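Local coordinates for protein iron transport multicopper oxidase FET3 (Saccharomyces cerevisiae, PDB 1ZPU) that oxidises ferrous to ferric iron with molecular oxygen, using four copper ions, so that the iron can be carried into the yeast cell by its permease partner, at residues Gln168-Asn173 with Ile252-Asp257; Asp315-Val320 with Ile379-Leu384; Thr340-Lys345 with Thr522-Gln527. All coordinates share one frame; numbering follows the deposited sequence.

Along the chain contact 1 is complete before the other two begin. It lies in the second cupredoxin domain, where edge strand 169-172 of one sheet faces strand 250-256 of the other. Contact 2 and the loop of contact 3 are in the third domain, and the segments of these two contacts alternate in sequence. Contact 2 pairs neighbouring strands 316-326 and 379-386. Centres of contacts 1 and 2 are about 35 Å apart, on opposite sides of the chain's centre; those of contacts 2 and 3 are about 23 Å apart. Contact 1 thus joins the sheets within domain two, contact 2 builds a sheet of domain three, and contact 3 brings the C-terminal tail back onto that domain's loop between strand 332-336 and helix 348-352.

Contact 1. Residues Gln168-Asn173 with Ile252-Asp257; sequences QNLIVN and IMQKFD. With NAG (2-acetamido-2-deoxy-beta-D-glucopyranose), chain G; MAN (alpha-D-mannopyranose), chain H; NAG (2-acetamido-2-deoxy-beta-D-glucopyranose), chain L.
L170 lays its CD2 methyl over one face of the F256 ring, 3.8 Å from the ring centroid and 15° off the normal, a CH-pi contact displaced toward the rim. With CG anti to the leucine's carbonyl carbon, chi1 brings that atom to the same ring at CE1. The other methyl, CD1, lies 3.4 Å from the F256 backbone N. Beside this apolar pair, Q254 sends NE2 to the carbonyl O of I171, a 3.1 Å hydrogen bond with an N-H...O angle of 148°; the donor lies above the carbonyl plane. NE2 also bonds OE1 of Q201, so two acceptors fix the turn of the amide, and Q254 OE1 lies against both V172 methyls, CG2 the nearer. Strands 169-172 and 252-256 belong to the two facing sheets of a cupredoxin beta sandwich, here the second plastocyanin-like domain; they run at 143°, and their short axes approach to 8.1 Å. Further out, P167 and V199 touch F256, and L139 touches both V172 and Q254. A classic beta bulge sets Q168 and N169 together opposite W142. N169 ND2 donates to O2 of the chain H mannose at 3.1 Å, while ND2 of N173 carries the chain G N-acetylglucosamine through a covalent bond.

Contact 2. Residues Asp315-Val320 with Ile379-Leu384; sequences DHVITV and IVEIVL
D315 and I379 open a parallel strand pair, part of the mixed sheet of the third cupredoxin domain, by exchanging bonds: I379 N donates to D315 OD2 at 2.8 Å through the anti lone pair, and I379 O takes both D315 N and H316 N. From there the ladder is regular. E381 N to H316 O, I318 N to E381 O, V383 N to I318 O and V320 N to V383 O all have N-H...O angles of 167° or more, and the strand directions differ by 15°. The buried face carries I318, V320, V380, I382 and L384, with H316 as its partly exposed end. There I318 CD1 touches V380 CG1 at 4.0 Å, and F372, L374 and F336 pack against this face. It ends beside the type 1 copper site: the side chain of L384 is about 6 Å from that of the copper ligand H392. The other face is more open on the 316-320 strand, where V317 and T319 are exposed, although their partners E381 and V383 are buried. V317 lies alongside E381, whose OE1 forms a salt bridge with R450. T319 runs side by side with V383. Its hydroxyl stands anti to the carbonyl carbon (chi1 -61°), which places OG1 3.6 Å from V383 CB.

Contact 3. Residues Thr340-Lys345 with Thr522-Gln527; sequences TYTAPK and TGENVQ. With MAN (alpha-D-mannopyranose), chain J.
OE1 of E524 accepts the backbone N-H of T340 at 2.8 Å, with an N-H...O angle of 158°. The donor approaches on the syn side of the carboxylate, 21° out of its plane. The T340 hydroxyl adds a weak second bond to the same oxygen, OG1 to OE1 being 3.5 Å. This joins two irregular segments, a loop of the third cupredoxin domain after strand 332-336 and the C-terminal tail, whose touching parts run nearly antiparallel, 167° apart. The glutamate CG sits between its backbone N and carbonyl carbon, and the chain is extended beyond it, which carries the carboxylate across to T340. The start of that side chain is held at the backbone as well, because E524 N bonds the side-chain oxygen of N368.

T342 fills the middle of the contact. Its OG1 donates to T340 O within its own loop at 2.9 Å, and it also faces E524 CB at 3.8 Å, the two side chains crossing at about a right angle. CG2 of T342 lies against the carbonyl oxygens of T522 and G523, the nearer being G523 O at 3.9 Å. An alanine at T342 would probably leave T340 O without this hydroxyl donor and open a gap beside E524 CB and the G523 carbonyl.

Farther along, K345 reaches the tail: its NZ bonds the backbone O of L521, and its CE lies 4.2 Å from T522 CB. A mannose of chain J lies beside T522 and G523. On the loop-facing side, T522 CG2 meets A343 O at 3.5 Å and also touches P344 CA.

Contact 1. Residues Gln168-Asn173 with Ile252-Asp257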
# COMPACT_ATOMS: atom_id res chain seq x y z
N GLN A 168 12.94 -13.66 -6.34
CA GLN A 168 13.84 -14.78 -6.15
C GLN A 168 13.65 -15.50 -4.84
O GLN A 168 13.99 -16.67 -4.73
CB GLN A 168 15.29 -14.33 -6.32
CG GLN A 168 15.75 -14.31 -7.79
CD GLN A 168 14.93 -13.34 -8.64
OE1 GLN A 168 15.14 -12.13 -8.62
NE2 GLN A 168 13.97 -13.88 -9.38
N ASN A 169 13.08 -14.81 -3.85
CA ASN A 169 12.85 -15.36 -2.52
C ASN A 169 11.89 -14.55 -1.69
O ASN A 169 11.71 -13.36 -1.92
CB ASN A 169 14.17 -15.44 -1.74
CG ASN A 169 14.84 -16.80 -1.86
OD1 ASN A 169 14.22 -17.86 -1.62
ND2 ASN A 169 16.11 -16.78 -2.24
N LEU A 170 11.29 -15.21 -0.69
CA LEU A 170 10.59 -14.52 0.38
C LEU A 170 11.56 -14.14 1.50
O LEU A 170 12.45 -14.93 1.85
CB LEU A 170 9.46 -15.40 0.95
CG LEU A 170 8.28 -15.66 0.00
CD1 LEU A 170 7.18 -16.46 0.67
CD2 LEU A 170 7.72 -14.34 -0.51
N ILE A 171 11.38 -12.96 2.07
CA ILE A 171 12.19 -12.52 3.20
C ILE A 171 11.33 -12.05 4.39
O ILE A 171 10.16 -11.70 4.21
CB ILE A 171 13.20 -11.46 2.76
CG1 ILE A 171 12.50 -10.29 2.06
CG2 ILE A 171 14.23 -12.08 1.85
CD1 ILE A 171 13.35 -9.09 1.93
N VAL A 172 11.91 -12.10 5.59
CA VAL A 172 11.33 -11.54 6.82
C VAL A 172 12.38 -10.67 7.48
O VAL A 172 13.54 -11.08 7.58
CB VAL A 172 10.91 -12.60 7.90
CG1 VAL A 172 9.44 -12.65 8.04
CG2 VAL A 172 11.48 -13.99 7.65
N ASN A 173 11.97 -9.49 7.96
CA ASN A 173 12.90 -8.53 8.59
C ASN A 173 14.19 -8.42 7.83
O ASN A 173 15.25 -8.36 8.42
CB ASN A 173 13.21 -8.92 10.03
CG ASN A 173 12.20 -8.41 10.99
OD1 ASN A 173 11.06 -8.08 10.61
ND2 ASN A 173 12.60 -8.33 12.27
N ILE A 252 8.10 -20.84 11.98
CA ILE A 252 7.36 -19.66 11.51
C ILE A 252 7.39 -19.75 9.99
O ILE A 252 8.45 -19.76 9.38
CB ILE A 252 8.02 -18.33 11.97
CG1 ILE A 252 8.10 -18.23 13.49
CG2 ILE A 252 7.27 -17.12 11.39
CD1 ILE A 252 9.07 -17.18 13.95
N MET A 253 6.22 -19.82 9.38
CA MET A 253 6.11 -20.19 7.98
C MET A 253 5.51 -19.09 7.12
O MET A 253 4.46 -18.54 7.46
CB MET A 253 5.26 -21.44 7.89
CG MET A 253 5.62 -22.33 6.73
SD MET A 253 7.09 -23.34 6.97
CE MET A 253 7.36 -23.06 8.70
N GLN A 254 6.18 -18.75 6.03
CA GLN A 254 5.61 -17.86 5.02
C GLN A 254 5.63 -18.52 3.63
O GLN A 254 6.58 -19.22 3.26
CB GLN A 254 6.27 -16.46 5.06
CG GLN A 254 7.63 -16.35 4.49
CD GLN A 254 8.39 -15.08 4.94
OE1 GLN A 254 9.33 -15.17 5.71
NE2 GLN A 254 8.00 -13.92 4.41
N LYS A 255 4.56 -18.32 2.86
CA LYS A 255 4.40 -19.01 1.58
C LYS A 255 3.95 -18.05 0.49
O LYS A 255 3.08 -17.21 0.74
CB LYS A 255 3.38 -20.14 1.76
CG LYS A 255 3.33 -21.13 0.62
CD LYS A 255 2.22 -22.14 0.83
CE LYS A 255 2.39 -23.36 -0.06
NZ LYS A 255 3.04 -23.05 -1.37
N PHE A 256 4.53 -18.17 -0.70
CA PHE A 256 4.12 -17.39 -1.87
C PHE A 256 2.66 -17.69 -2.20
O PHE A 256 2.20 -18.83 -2.06
CB PHE A 256 4.91 -17.83 -3.09
CG PHE A 256 6.13 -17.02 -3.39
CD1 PHE A 256 7.38 -17.42 -2.94
CD2 PHE A 256 6.04 -15.91 -4.22
CE1 PHE A 256 8.49 -16.69 -3.26
CE2 PHE A 256 7.16 -15.17 -4.56
CZ PHE A 256 8.39 -15.55 -4.07
N ASP A 257 1.94 -16.68 -2.69
CA ASP A 257 0.71 -16.93 -3.44
C ASP A 257 1.10 -17.06 -4.92
O ASP A 257 1.12 -16.07 -5.66
CB ASP A 257 -0.26 -15.79 -3.24
CG ASP A 257 -1.53 -15.93 -4.05
OD1 ASP A 257 -2.41 -15.07 -3.88
OD2 ASP A 257 -1.65 -16.89 -4.87
C1 NAG G . 11.72 -7.67 13.21
C2 NAG G . 12.10 -8.20 14.60
C3 NAG G . 11.34 -7.44 15.69
C4 NAG G . 11.43 -5.92 15.54
C5 NAG G . 11.10 -5.54 14.11
C6 NAG G . 11.45 -4.08 13.94
C7 NAG G . 12.73 -10.50 15.13
C8 NAG G . 12.28 -11.91 15.47
N2 NAG G . 11.83 -9.62 14.70
O3 NAG G . 11.89 -7.80 16.93
O4 NAG G . 10.44 -5.25 16.31
O5 NAG G . 11.90 -6.27 13.21
O6 NAG G . 11.08 -3.62 12.66
O7 NAG G . 13.92 -10.21 15.26
C1 MAN H . 18.11 -20.69 -4.61
C2 MAN H . 16.81 -20.58 -3.81
C3 MAN H . 15.69 -20.01 -4.66
C4 MAN H . 16.16 -18.74 -5.36
C5 MAN H . 17.41 -19.01 -6.17
C6 MAN H . 17.90 -17.71 -6.79
O2 MAN H . 17.02 -19.72 -2.73
O3 MAN H . 14.58 -19.69 -3.85
O4 MAN H . 15.15 -18.26 -6.21
O5 MAN H . 18.41 -19.49 -5.29
O6 MAN H . 19.14 -17.98 -7.40
C1 NAG L . 5.29 -25.78 0.47
C2 NAG L . 5.81 -27.17 0.12
C3 NAG L . 4.72 -28.14 -0.35
C4 NAG L . 3.62 -28.27 0.69
C5 NAG L . 3.11 -26.85 0.90
C6 NAG L . 2.00 -26.82 1.95
C7 NAG L . 7.99 -27.73 -0.81
C8 NAG L . 8.53 -28.10 0.54
N2 NAG L . 6.83 -27.06 -0.89
O3 NAG L . 5.24 -29.44 -0.53
O4 NAG L . 2.65 -29.16 0.16
O5 NAG L . 4.16 -25.95 1.32
O6 NAG L . 2.56 -27.11 3.21
O7 NAG L . 8.64 -28.06 -1.81

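Contact 2. Residues Asp315-Val320 with Ile379-Leu384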
# COMPACT_ATOMS: atom_id res chain seq x y z
N ASP A 315 -23.97 9.07 -2.21
CA ASP A 315 -24.21 10.30 -2.97
C ASP A 315 -23.45 10.30 -4.28
O ASP A 315 -23.82 10.98 -5.24
CB ASP A 315 -23.79 11.51 -2.14
CG ASP A 315 -24.57 11.62 -0.85
OD1 ASP A 315 -25.81 11.70 -0.92
OD2 ASP A 315 -23.93 11.62 0.22
N HIS A 316 -22.37 9.53 -4.32
CA HIS A 316 -21.45 9.53 -5.43
C HIS A 316 -20.98 8.10 -5.64
O HIS A 316 -20.34 7.52 -4.75
CB HIS A 316 -20.27 10.44 -5.08
CG HIS A 316 -19.43 10.83 -6.25
ND1 HIS A 316 -19.48 10.18 -7.47
CD2 HIS A 316 -18.49 11.79 -6.39
CE1 HIS A 316 -18.62 10.73 -8.30
NE2 HIS A 316 -18.00 11.71 -7.67
N VAL A 317 -21.31 7.52 -6.79
CA VAL A 317 -20.84 6.17 -7.14
C VAL A 317 -19.79 6.23 -8.23
O VAL A 317 -20.02 6.76 -9.31
CB VAL A 317 -21.99 5.22 -7.54
CG1 VAL A 317 -21.45 3.83 -7.88
CG2 VAL A 317 -23.00 5.12 -6.43
N ILE A 318 -18.61 5.68 -7.93
CA ILE A 318 -17.54 5.53 -8.91
C ILE A 318 -17.45 4.05 -9.31
O ILE A 318 -17.15 3.20 -8.48
CB ILE A 318 -16.19 6.03 -8.33
CG1 ILE A 318 -16.31 7.48 -7.87
CG2 ILE A 318 -15.06 5.87 -9.33
CD1 ILE A 318 -15.20 7.96 -6.98
N THR A 319 -17.74 3.73 -10.58
CA THR A 319 -17.62 2.37 -11.07
C THR A 319 -16.42 2.24 -12.01
O THR A 319 -16.35 2.90 -13.03
CB THR A 319 -18.91 1.87 -11.76
OG1 THR A 319 -19.99 1.89 -10.82
CG2 THR A 319 -18.76 0.44 -12.27
N VAL A 320 -15.47 1.40 -11.64
CA VAL A 320 -14.30 1.20 -12.47
C VAL A 320 -14.07 -0.27 -12.80
O VAL A 320 -14.17 -1.14 -11.94
CB VAL A 320 -13.02 1.82 -11.84
CG1 VAL A 320 -13.17 3.33 -11.72
CG2 VAL A 320 -12.72 1.22 -10.49
N ILE A 379 -21.33 10.74 0.90
CA ILE A 379 -20.97 9.33 1.03
C ILE A 379 -20.58 8.81 -0.36
O ILE A 379 -21.37 8.85 -1.31
CB ILE A 379 -22.12 8.53 1.67
CG1 ILE A 379 -22.20 8.86 3.16
CG2 ILE A 379 -21.93 7.02 1.45
CD1 ILE A 379 -23.62 8.91 3.71
N VAL A 380 -19.33 8.35 -0.47
CA VAL A 380 -18.77 7.87 -1.73
C VAL A 380 -18.69 6.35 -1.75
O VAL A 380 -18.32 5.73 -0.77
CB VAL A 380 -17.35 8.45 -1.98
CG1 VAL A 380 -16.79 7.98 -3.32
CG2 VAL A 380 -17.36 9.97 -1.93
N GLU A 381 -19.05 5.77 -2.89
CA GLU A 381 -18.96 4.34 -3.08
C GLU A 381 -18.11 4.05 -4.31
O GLU A 381 -18.36 4.59 -5.40
CB GLU A 381 -20.37 3.75 -3.23
CG GLU A 381 -20.43 2.35 -3.81
CD GLU A 381 -21.85 1.78 -3.80
OE1 GLU A 381 -22.37 1.47 -2.70
OE2 GLU A 381 -22.45 1.63 -4.89
N ILE A 382 -17.10 3.21 -4.13
CA ILE A 382 -16.26 2.74 -5.23
C ILE A 382 -16.66 1.32 -5.59
O ILE A 382 -16.61 0.41 -4.76
CB ILE A 382 -14.75 2.83 -4.91
CG1 ILE A 382 -14.31 4.29 -4.87
CG2 ILE A 382 -13.92 2.11 -5.95
CD1 ILE A 382 -12.98 4.51 -4.18
N VAL A 383 -17.09 1.13 -6.82
CA VAL A 383 -17.39 -0.19 -7.34
C VAL A 383 -16.24 -0.59 -8.26
O VAL A 383 -15.97 0.07 -9.26
CB VAL A 383 -18.73 -0.22 -8.13
CG1 VAL A 383 -19.01 -1.62 -8.66
CG2 VAL A 383 -19.88 0.27 -7.26
N LEU A 384 -15.57 -1.68 -7.91
CA LEU A 384 -14.45 -2.14 -8.69
C LEU A 384 -14.76 -3.52 -9.28
O LEU A 384 -15.02 -4.47 -8.54
CB LEU A 384 -13.19 -2.15 -7.83
CG LEU A 384 -11.85 -2.47 -8.52
CD1 LEU A 384 -10.77 -1.57 -7.99
CD2 LEU A 384 -11.47 -3.91 -8.35

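Contact 3. Residues Thr340-Lys345 with Thr522-Gln527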
# COMPACT_ATOMS: atom_id res chain seq x y z
N THR A 340 -5.36 4.73 -18.39
CA THR A 340 -4.14 4.43 -17.65
C THR A 340 -3.71 5.74 -17.02
O THR A 340 -3.63 6.75 -17.72
CB THR A 340 -2.96 4.09 -18.58
OG1 THR A 340 -3.43 3.44 -19.76
CG2 THR A 340 -1.92 3.27 -17.85
N TYR A 341 -3.41 5.72 -15.73
CA TYR A 341 -2.95 6.93 -15.07
C TYR A 341 -1.70 7.48 -15.73
O TYR A 341 -0.68 6.78 -15.85
CB TYR A 341 -2.70 6.74 -13.58
CG TYR A 341 -2.11 7.98 -12.97
CD1 TYR A 341 -2.89 9.10 -12.73
CD2 TYR A 341 -0.75 8.06 -12.68
CE1 TYR A 341 -2.34 10.27 -12.18
CE2 TYR A 341 -0.19 9.21 -12.14
CZ TYR A 341 -0.99 10.31 -11.89
OH TYR A 341 -0.46 11.45 -11.36
N THR A 342 -1.78 8.73 -16.17
CA THR A 342 -0.65 9.41 -16.77
C THR A 342 -0.45 10.72 -16.02
O THR A 342 -1.29 11.61 -16.09
CB THR A 342 -0.89 9.67 -18.25
OG1 THR A 342 -1.64 8.59 -18.82
CG2 THR A 342 0.44 9.80 -18.97
N ALA A 343 0.65 10.81 -15.28
CA ALA A 343 1.00 11.97 -14.47
C ALA A 343 0.92 13.30 -15.23
O ALA A 343 1.35 13.38 -16.38
CB ALA A 343 2.40 11.80 -13.89
N PRO A 344 0.35 14.33 -14.58
CA PRO A 344 0.19 15.64 -15.18
C PRO A 344 1.46 16.50 -15.08
O PRO A 344 2.43 16.12 -14.41
CB PRO A 344 -0.94 16.25 -14.35
CG PRO A 344 -0.87 15.58 -13.05
CD PRO A 344 -0.18 14.28 -13.21
N LYS A 345 1.45 17.65 -15.76
CA LYS A 345 2.59 18.58 -15.76
C LYS A 345 2.72 19.37 -14.45
O LYS A 345 3.78 19.92 -14.15
CB LYS A 345 2.49 19.54 -16.95
CG LYS A 345 3.18 19.04 -18.22
CD LYS A 345 2.78 19.84 -19.45
CE LYS A 345 2.84 18.98 -20.71
NZ LYS A 345 1.73 19.33 -21.66
N THR A 522 -1.09 16.08 -21.49
CA THR A 522 -0.09 15.02 -21.56
C THR A 522 -0.83 13.66 -21.48
O THR A 522 -1.24 13.21 -20.40
CB THR A 522 1.01 15.19 -20.44
OG1 THR A 522 1.91 14.08 -20.42
CG2 THR A 522 0.40 15.35 -19.05
N GLY A 523 -1.04 13.03 -22.64
CA GLY A 523 -1.92 11.86 -22.76
C GLY A 523 -1.26 10.49 -22.75
O GLY A 523 -0.03 10.36 -22.80
N GLU A 524 -2.10 9.45 -22.68
CA GLU A 524 -1.67 8.08 -22.87
C GLU A 524 -1.53 7.77 -24.37
O GLU A 524 -2.14 8.45 -25.20
CB GLU A 524 -2.65 7.10 -22.22
CG GLU A 524 -4.08 7.21 -22.72
CD GLU A 524 -5.07 6.38 -21.91
OE1 GLU A 524 -5.02 6.40 -20.66
OE2 GLU A 524 -5.90 5.69 -22.54
N ASN A 525 -0.74 6.75 -24.69
CA ASN A 525 -0.60 6.28 -26.07
C ASN A 525 -1.98 5.84 -26.59
O ASN A 525 -2.81 5.34 -25.82
CB ASN A 525 0.46 5.17 -26.16
CG ASN A 525 1.89 5.68 -25.84
OD1 ASN A 525 2.43 5.44 -24.76
ND2 ASN A 525 2.49 6.38 -26.78
N VAL A 526 -2.25 6.06 -27.87
CA VAL A 526 -3.61 5.80 -28.37
C VAL A 526 -3.98 4.32 -28.47
O VAL A 526 -3.13 3.44 -28.33
CB VAL A 526 -3.99 6.63 -29.63
CG1 VAL A 526 -4.82 7.87 -29.23
CG2 VAL A 526 -2.75 7.00 -30.46
N GLN A 527 -5.27 4.06 -28.68
CA GLN A 527 -5.80 2.71 -28.54
C GLN A 527 -5.49 1.82 -29.75
O GLN A 527 -4.98 2.28 -30.77
CB GLN A 527 -7.30 2.74 -28.24
CG GLN A 527 -7.68 1.88 -27.06
CD GLN A 527 -7.66 2.66 -25.76
OE1 GLN A 527 -8.22 3.76 -25.67
NE2 GLN A 527 -7.03 2.10 -24.74
C1 MAN J . 4.74 13.58 -24.19
C2 MAN J . 4.17 12.18 -23.95
C3 MAN J . 3.08 12.03 -25.02
C4 MAN J . 3.57 12.60 -26.39
C5 MAN J . 5.10 12.81 -26.44
C6 MAN J . 5.58 13.43 -27.76
O2 MAN J . 3.66 11.95 -22.65
O3 MAN J . 1.91 12.69 -24.56
O4 MAN J . 3.21 11.79 -27.50
O5 MAN J . 5.62 13.51 -25.31
O6 MAN J . 4.49 13.83 -28.57